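Local coordinates for protein F420-dependent methylenetetrahydromethanopterin dehydrogenase (Methanopyrus kandleri, PDB 1U6I) that catalyses the reversible, coenzyme F420-dependent reduction of methenyl-tetrahydromethanopterin to methylene-tetrahydromethanopterin in the formation of methane from carbon dioxide, at residues 153-158 with 262-267. Sequence-based numbering, arbitrary orientation.
Sequences VFRVVQ and LRTPHA
R155 lays one face of its guanidinium over L262, whose CG sits 3.9 Å above the plane, offset toward the rim. R155 NH1 reaches L262 O at 3.1 Å, bent at the hydrogen and standing above the carbonyl plane, while NH2 meets T264 OG1 at 3.1 Å near the guanidinium edge. With CG anti to the backbone N (chi1 -179°) and the chain bent at chi2 and chi3, CD also passes close beside that hydroxyl. One turn on, Q158 extends almost fully, and its NE2 bonds T264 O at 3.2 Å, nearly straight (173°) and in the amide plane. T264 OG1 adds a weak bond to Q158 OE1. Two side chains of helix 153-168, which leads into edge strand 180-183 of a six-stranded parallel sheet in an alpha/beta fold, thus hold an irregular tail segment beyond helix 227-257. D133 of the second subunit forms a salt bridge with R155 NH2, and E193 forms one with NH1. Replacement of R155 by alanine is likely to strip L262 O of this donor and both carboxylates of their cationic partner. H266 CE1 lies 3.1 Å from Q158 NE2, ring and amide planes 52° apart, while H266 NE2 is hydrogen-bonded to D162 OD1.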
ATOM      1  N   VAL A 153       3.145   3.457 -23.644  1.00 21.82           N
ATOM      2  CA  VAL A 153       3.565   4.573 -24.483  1.00 20.28           C
ATOM      3  C   VAL A 153       4.901   4.286 -25.186  1.00 21.09           C
ATOM      4  O   VAL A 153       5.050   4.557 -26.381  1.00 21.74           O
ATOM      5  CB  VAL A 153       3.677   5.871 -23.654  1.00 19.57           C
ATOM      6  CG1 VAL A 153       4.370   6.950 -24.458  1.00 21.18           C
ATOM      7  CG2 VAL A 153       2.296   6.341 -23.251  1.00 20.20           C
ATOM      8  N   PHE A 154       5.867   3.735 -24.449  1.00 19.16           N
ATOM      9  CA  PHE A 154       7.176   3.422 -25.024  1.00 18.89           C
ATOM     10  C   PHE A 154       7.092   2.365 -26.136  1.00 19.45           C
ATOM     11  O   PHE A 154       7.880   2.387 -27.091  1.00 18.34           O
ATOM     12  CB  PHE A 154       8.145   2.951 -23.925  1.00 16.80           C
ATOM     13  CG  PHE A 154       8.778   4.081 -23.127  1.00 14.31           C
ATOM     14  CD1 PHE A 154       9.430   3.821 -21.924  1.00 13.23           C
ATOM     15  CD2 PHE A 154       8.752   5.394 -23.592  1.00 13.95           C
ATOM     16  CE1 PHE A 154      10.042   4.848 -21.194  1.00 10.52           C
ATOM     17  CE2 PHE A 154       9.367   6.424 -22.862  1.00 10.84           C
ATOM     18  CZ  PHE A 154      10.012   6.141 -21.666  1.00  9.33           C
ATOM     19  N   ARG A 155       6.134   1.449 -26.017  1.00 20.10           N
ATOM     20  CA  ARG A 155       5.954   0.403 -27.017  1.00 20.11           C
ATOM     21  C   ARG A 155       5.526   1.050 -28.321  1.00 19.78           C
ATOM     22  O   ARG A 155       5.921   0.603 -29.393  1.00 22.09           O
ATOM     23  CB  ARG A 155       4.896  -0.606 -26.565  1.00 19.02           C
ATOM     24  CG  ARG A 155       4.654  -1.751 -27.550  1.00 20.78           C
ATOM     25  CD  ARG A 155       5.096  -3.087 -26.986  1.00 20.52           C
ATOM     26  NE  ARG A 155       4.465  -3.367 -25.695  1.00 22.83           N
ATOM     27  CZ  ARG A 155       5.016  -4.128 -24.756  1.00 20.83           C
ATOM     28  NH1 ARG A 155       4.386  -4.331 -23.609  1.00 19.31           N
ATOM     29  NH2 ARG A 155       6.201  -4.684 -24.970  1.00 19.57           N
ATOM     30  N   VAL A 156       4.718   2.103 -28.222  1.00 20.12           N
ATOM     31  CA  VAL A 156       4.253   2.834 -29.397  1.00 18.07           C
ATOM     32  C   VAL A 156       5.462   3.465 -30.063  1.00 19.07           C
ATOM     33  O   VAL A 156       5.582   3.472 -31.292  1.00 20.02           O
ATOM     34  CB  VAL A 156       3.276   3.975 -29.012  1.00 19.89           C
ATOM     35  CG1 VAL A 156       2.855   4.759 -30.259  1.00 18.06           C
ATOM     36  CG2 VAL A 156       2.055   3.406 -28.301  1.00 18.12           C
ATOM     37  N   VAL A 157       6.352   4.005 -29.234  1.00 18.35           N
ATOM     38  CA  VAL A 157       7.569   4.657 -29.705  1.00 15.82           C
ATOM     39  C   VAL A 157       8.464   3.615 -30.373  1.00 15.74           C
ATOM     40  O   VAL A 157       8.991   3.848 -31.462  1.00 15.65           O
ATOM     41  CB  VAL A 157       8.316   5.340 -28.522  1.00 14.69           C
ATOM     42  CG1 VAL A 157       9.607   5.995 -29.000  1.00 15.62           C
ATOM     43  CG2 VAL A 157       7.416   6.384 -27.896  1.00 12.57           C
ATOM     44  N   GLN A 158       8.630   2.464 -29.726  1.00 16.31           N
ATOM     45  CA  GLN A 158       9.445   1.400 -30.295  1.00 16.52           C
ATOM     46  C   GLN A 158       8.922   1.012 -31.680  1.00 19.44           C
ATOM     47  O   GLN A 158       9.687   0.923 -32.636  1.00 18.70           O
ATOM     48  CB  GLN A 158       9.417   0.163 -29.402  1.00 18.64           C
ATOM     49  CG  GLN A 158      10.061  -1.062 -30.046  1.00 17.96           C
ATOM     50  CD  GLN A 158       9.671  -2.347 -29.357  1.00 21.02           C
ATOM     51  OE1 GLN A 158       8.860  -2.343 -28.432  1.00 22.90           O
ATOM     52  NE2 GLN A 158      10.246  -3.458 -29.800  1.00 19.66           N
ATOM     53  N   LEU A 262       2.470  -8.516 -21.751  1.00 27.32           N
ATOM     54  CA  LEU A 262       3.009  -8.476 -23.104  1.00 27.27           C
ATOM     55  C   LEU A 262       4.488  -8.070 -23.110  1.00 28.36           C
ATOM     56  O   LEU A 262       4.905  -7.156 -22.398  1.00 27.78           O
ATOM     57  CB  LEU A 262       2.193  -7.494 -23.952  1.00 27.57           C
ATOM     58  CG  LEU A 262       2.563  -7.256 -25.422  1.00 29.14           C
ATOM     59  CD1 LEU A 262       2.443  -8.547 -26.217  1.00 28.22           C
ATOM     60  CD2 LEU A 262       1.640  -6.189 -26.002  1.00 28.88           C
ATOM     61  N   ARG A 263       5.275  -8.779 -23.912  1.00 29.26           N
ATOM     62  CA  ARG A 263       6.698  -8.514 -24.067  1.00 29.60           C
ATOM     63  C   ARG A 263       6.997  -8.649 -25.563  1.00 30.95           C
ATOM     64  O   ARG A 263       6.714  -9.685 -26.160  1.00 30.21           O
ATOM     65  CB  ARG A 263       7.525  -9.526 -23.267  1.00 30.06           C
ATOM     66  CG  ARG A 263       7.173  -9.587 -21.795  1.00 30.49           C
ATOM     67  CD  ARG A 263       8.064 -10.549 -21.024  1.00 31.06           C
ATOM     68  NE  ARG A 263       7.559 -10.744 -19.662  1.00 33.28           N
ATOM     69  CZ  ARG A 263       7.939 -10.048 -18.591  1.00 34.24           C
ATOM     70  NH1 ARG A 263       7.396 -10.311 -17.410  1.00 34.78           N
ATOM     71  NH2 ARG A 263       8.872  -9.111 -18.685  1.00 33.45           N
ATOM     72  N   THR A 264       7.540  -7.595 -26.170  1.00 31.69           N
ATOM     73  CA  THR A 264       7.861  -7.617 -27.593  1.00 31.35           C
ATOM     74  C   THR A 264       9.351  -7.344 -27.792  1.00 33.36           C
ATOM     75  O   THR A 264       9.747  -6.267 -28.252  1.00 34.82           O
ATOM     76  CB  THR A 264       7.005  -6.579 -28.377  1.00 30.50           C
ATOM     77  OG1 THR A 264       7.214  -5.267 -27.845  1.00 31.93           O
ATOM     78  CG2 THR A 264       5.529  -6.916 -28.263  1.00 27.35           C
ATOM     79  N   PRO A 265      10.200  -8.329 -27.438  1.00 34.41           N
ATOM     80  CA  PRO A 265      11.662  -8.241 -27.553  1.00 36.14           C
ATOM     81  C   PRO A 265      12.167  -8.330 -28.982  1.00 36.69           C
ATOM     82  O   PRO A 265      11.462  -8.806 -29.866  1.00 38.51           O
ATOM     83  CB  PRO A 265      12.140  -9.411 -26.705  1.00 36.08           C
ATOM     84  CG  PRO A 265      11.079 -10.445 -26.976  1.00 36.48           C
ATOM     85  CD  PRO A 265       9.804  -9.630 -26.865  1.00 35.40           C
ATOM     86  N   HIS A 266      13.394  -7.867 -29.201  1.00 37.17           N
ATOM     87  CA  HIS A 266      13.993  -7.913 -30.526  1.00 36.59           C
ATOM     88  C   HIS A 266      14.803  -9.184 -30.723  1.00 36.09           C
ATOM     89  O   HIS A 266      15.541  -9.607 -29.835  1.00 35.56           O
ATOM     90  CB  HIS A 266      14.917  -6.712 -30.774  1.00 35.88           C
ATOM     91  CG  HIS A 266      14.194  -5.429 -31.011  1.00 36.50           C
ATOM     92  ND1 HIS A 266      13.871  -4.549 -30.003  1.00 37.81           N
ATOM     93  CD2 HIS A 266      13.704  -4.877 -32.155  1.00 37.46           C
ATOM     94  CE1 HIS A 266      13.217  -3.516 -30.504  1.00 38.17           C
ATOM     95  NE2 HIS A 266      13.105  -3.697 -31.812  1.00 39.51           N
ATOM     96  N   ALA A 267      14.644  -9.793 -31.893  1.00 36.52           N
ATOM     97  CA  ALA A 267      15.395 -10.989 -32.241  1.00 35.95           C
ATOM     98  C   ALA A 267      16.744 -10.451 -32.718  1.00 36.81           C
ATOM     99  O   ALA A 267      16.849  -9.292 -33.126  1.00 36.63           O
ATOM    100  CB  ALA A 267      14.698 -11.741 -33.364  1.00 34.11           C
TER